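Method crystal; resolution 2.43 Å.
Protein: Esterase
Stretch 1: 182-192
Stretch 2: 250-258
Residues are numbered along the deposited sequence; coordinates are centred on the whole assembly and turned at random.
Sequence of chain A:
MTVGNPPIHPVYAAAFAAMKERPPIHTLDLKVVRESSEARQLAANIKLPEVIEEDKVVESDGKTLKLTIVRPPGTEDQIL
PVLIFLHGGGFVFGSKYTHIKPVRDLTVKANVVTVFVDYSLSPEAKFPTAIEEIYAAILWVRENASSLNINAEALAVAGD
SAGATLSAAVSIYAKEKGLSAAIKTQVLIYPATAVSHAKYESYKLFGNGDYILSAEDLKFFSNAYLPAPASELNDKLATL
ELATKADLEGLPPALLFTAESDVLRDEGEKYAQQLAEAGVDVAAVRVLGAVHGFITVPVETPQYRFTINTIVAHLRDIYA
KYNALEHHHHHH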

# COMPACT_ATOMS: atom_id res chain seq x y z
N ALA A 182 -17.97 -18.84 -2.05
CA ALA A 182 -17.72 -18.90 -0.60
C ALA A 182 -16.76 -17.83 -0.09
O ALA A 182 -17.05 -17.13 0.88
CB ALA A 182 -17.20 -20.28 -0.22
N ILE A 183 -15.60 -17.71 -0.74
CA ILE A 183 -14.56 -16.77 -0.31
C ILE A 183 -14.72 -15.39 -0.97
O ILE A 183 -14.69 -15.28 -2.19
CB ILE A 183 -13.16 -17.35 -0.62
CG1 ILE A 183 -12.99 -18.70 0.08
CG2 ILE A 183 -12.05 -16.39 -0.17
CD1 ILE A 183 -11.82 -19.51 -0.42
N LYS A 184 -14.91 -14.34 -0.16
CA LYS A 184 -15.14 -13.00 -0.72
C LYS A 184 -13.86 -12.18 -1.03
O LYS A 184 -13.92 -11.19 -1.77
CB LYS A 184 -16.04 -12.16 0.21
CG LYS A 184 -17.41 -12.79 0.54
CD LYS A 184 -18.13 -13.30 -0.73
CE LYS A 184 -19.56 -13.81 -0.44
NZ LYS A 184 -19.60 -15.06 0.40
N THR A 185 -12.71 -12.58 -0.47
CA THR A 185 -11.43 -11.94 -0.81
C THR A 185 -10.24 -12.81 -0.35
O THR A 185 -10.36 -13.62 0.57
CB THR A 185 -11.32 -10.49 -0.20
OG1 THR A 185 -10.23 -9.76 -0.79
CG2 THR A 185 -11.16 -10.52 1.32
N GLN A 186 -9.11 -12.70 -1.07
CA GLN A 186 -7.87 -13.38 -0.71
C GLN A 186 -6.77 -12.33 -0.43
O GLN A 186 -6.57 -11.41 -1.23
CB GLN A 186 -7.41 -14.34 -1.83
CG GLN A 186 -7.34 -13.71 -3.26
CD GLN A 186 -6.88 -14.70 -4.36
OE1 GLN A 186 -5.96 -15.51 -4.17
NE2 GLN A 186 -7.54 -14.64 -5.53
N VAL A 187 -6.09 -12.44 0.72
CA VAL A 187 -5.00 -11.53 1.09
C VAL A 187 -3.67 -12.30 1.09
O VAL A 187 -3.49 -13.26 1.85
CB VAL A 187 -5.24 -10.87 2.49
CG1 VAL A 187 -4.06 -9.98 2.87
CG2 VAL A 187 -6.55 -10.07 2.51
N LEU A 188 -2.76 -11.90 0.20
CA LEU A 188 -1.56 -12.69 -0.08
C LEU A 188 -0.29 -11.91 0.27
O LEU A 188 0.10 -11.01 -0.47
CB LEU A 188 -1.53 -13.11 -1.57
CG LEU A 188 -2.85 -13.59 -2.22
CD1 LEU A 188 -2.71 -13.89 -3.73
CD2 LEU A 188 -3.48 -14.81 -1.51
N ILE A 189 0.36 -12.27 1.38
CA ILE A 189 1.55 -11.53 1.87
C ILE A 189 2.85 -12.26 1.50
O ILE A 189 3.14 -13.34 2.05
CB ILE A 189 1.47 -11.30 3.42
CG1 ILE A 189 0.12 -10.68 3.81
CG2 ILE A 189 2.58 -10.39 3.92
CD1 ILE A 189 -0.24 -10.88 5.27
N TYR A 190 3.61 -11.69 0.56
CA TYR A 190 4.80 -12.32 -0.07
C TYR A 190 4.70 -13.86 -0.30
O TYR A 190 5.42 -14.63 0.32
CB TYR A 190 6.10 -12.00 0.74
CG TYR A 190 6.01 -11.92 2.27
CD1 TYR A 190 5.88 -13.07 3.06
CD2 TYR A 190 6.11 -10.70 2.94
CE1 TYR A 190 5.82 -13.00 4.46
CE2 TYR A 190 6.06 -10.61 4.35
CZ TYR A 190 5.90 -11.77 5.10
OH TYR A 190 5.84 -11.70 6.50
N PRO A 191 3.83 -14.29 -1.24
CA PRO A 191 3.69 -15.72 -1.58
C PRO A 191 4.87 -16.29 -2.40
O PRO A 191 5.65 -15.52 -2.96
CB PRO A 191 2.43 -15.77 -2.45
CG PRO A 191 2.42 -14.43 -3.13
CD PRO A 191 2.93 -13.46 -2.07
N ALA A 192 4.96 -17.61 -2.46
CA ALA A 192 5.87 -18.34 -3.34
C ALA A 192 5.06 -18.96 -4.46
O ALA A 192 4.01 -19.55 -4.20
CB ALA A 192 6.62 -19.42 -2.56
N GLY A 250 -12.80 -15.82 -12.57
CA GLY A 250 -13.83 -15.93 -11.54
C GLY A 250 -13.33 -16.04 -10.10
O GLY A 250 -14.12 -16.29 -9.18
N LEU A 251 -12.03 -15.83 -9.89
CA LEU A 251 -11.47 -15.91 -8.54
C LEU A 251 -11.87 -14.65 -7.76
O LEU A 251 -12.23 -13.64 -8.36
CB LEU A 251 -9.94 -16.08 -8.58
CG LEU A 251 -9.30 -17.43 -8.20
CD1 LEU A 251 -10.19 -18.63 -8.49
CD2 LEU A 251 -7.94 -17.60 -8.88
N PRO A 252 -11.81 -14.72 -6.42
CA PRO A 252 -12.21 -13.58 -5.58
C PRO A 252 -11.17 -12.46 -5.58
O PRO A 252 -9.98 -12.76 -5.73
CB PRO A 252 -12.33 -14.21 -4.18
CG PRO A 252 -11.44 -15.41 -4.23
CD PRO A 252 -11.52 -15.93 -5.63
N PRO A 253 -11.61 -11.20 -5.39
CA PRO A 253 -10.74 -10.01 -5.41
C PRO A 253 -9.51 -10.17 -4.52
O PRO A 253 -9.63 -10.69 -3.41
CB PRO A 253 -11.65 -8.90 -4.87
CG PRO A 253 -13.04 -9.35 -5.17
CD PRO A 253 -13.01 -10.86 -5.07
N ALA A 254 -8.36 -9.70 -4.99
CA ALA A 254 -7.09 -10.01 -4.33
C ALA A 254 -6.40 -8.76 -3.82
O ALA A 254 -6.53 -7.69 -4.41
CB ALA A 254 -6.16 -10.74 -5.30
N LEU A 255 -5.69 -8.91 -2.70
CA LEU A 255 -4.75 -7.88 -2.22
C LEU A 255 -3.39 -8.56 -2.07
O LEU A 255 -3.28 -9.55 -1.35
CB LEU A 255 -5.22 -7.26 -0.89
CG LEU A 255 -4.28 -6.28 -0.17
CD1 LEU A 255 -3.96 -4.99 -0.99
CD2 LEU A 255 -4.80 -5.93 1.22
N LEU A 256 -2.38 -8.08 -2.78
CA LEU A 256 -1.07 -8.74 -2.74
C LEU A 256 0.06 -7.80 -2.31
O LEU A 256 0.17 -6.68 -2.80
CB LEU A 256 -0.76 -9.36 -4.10
CG LEU A 256 0.44 -10.30 -4.23
CD1 LEU A 256 0.17 -11.24 -5.38
CD2 LEU A 256 1.72 -9.54 -4.53
N PHE A 257 0.88 -8.26 -1.36
CA PHE A 257 2.07 -7.52 -0.91
C PHE A 257 3.31 -8.26 -1.35
O PHE A 257 3.36 -9.50 -1.27
CB PHE A 257 2.13 -7.35 0.61
CG PHE A 257 1.01 -6.52 1.19
CD1 PHE A 257 1.18 -5.15 1.40
CD2 PHE A 257 -0.20 -7.10 1.52
CE1 PHE A 257 0.17 -4.37 1.94
CE2 PHE A 257 -1.23 -6.33 2.07
CZ PHE A 257 -1.05 -4.96 2.28
N THR A 258 4.31 -7.49 -1.77
CA THR A 258 5.61 -8.03 -2.15
C THR A 258 6.69 -7.27 -1.36
O THR A 258 6.46 -6.12 -0.98
CB THR A 258 5.79 -7.92 -3.67
OG1 THR A 258 5.95 -9.22 -4.23
CG2 THR A 258 6.93 -7.02 -4.04

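Two parallel strands, one ending at Ile189 and one beginning at Ala254, approach to 4.8 Å between axes, and the stretches bury 673 Å² between them. The backbone ladder runs from Gln186 N to Pro253 O (3.1 Å), Leu255 N to Gln186 O (3.0 Å), Leu188 N to Leu255 O (2.9 Å), Phe257 N to Leu188 O (3.0 Å) and Tyr190 N to Phe257 O (2.9 Å). Gln186 and Leu188 thus give both N and O to the other stretch, as alternate residues do in a parallel pair. Pro253, which has no amide hydrogen, serves as acceptor only: its O also receives Thr185 OG1 at 2.8 Å, an approach made with chi1 in t.

Gln186 adds a side-chain bond to the ladder. With chi1 p and chi2 t, the chain reaches across the pair, beside Ala254, so that NE2 donates to Pro252 O at 3.1 Å, nearly straight at 172°. Its aliphatic part is used as well, CG lying 3.8 Å from the small methyl, CB, of Ala254 on the same face. Further along, chi1 m of Leu188 and t of Leu256 leave their CD1 atoms 4.2 Å apart.

The opposite face, with Val187, Leu255, Ile189 and Phe257, is wholly apolar. Val187, chi1 t, places CG1 4.4 Å from CD2 of Leu255 (t, p); chi1 m puts CG1 of Ile189, nearer than its CG2, 4.3 Å from Phe257 CD2. The Phe257 ring, chi1 m and chi2 -94°, has Leu188 O at its edge. The aliphatic and aromatic side chains suit their burial; NE2 of buried Gln186 is met by Pro252 O.

At the N-terminal end of the contact, Pro252 points toward stretch 1: its CB packs 3.3 Å from Ile183 O, and its CG lies 4.2 Å from Ile183 CG2. Lys184 instead directs its CA-to-CB bond away, and its NZ makes a weak 3.3 Å hydrogen bond to Ala182 O.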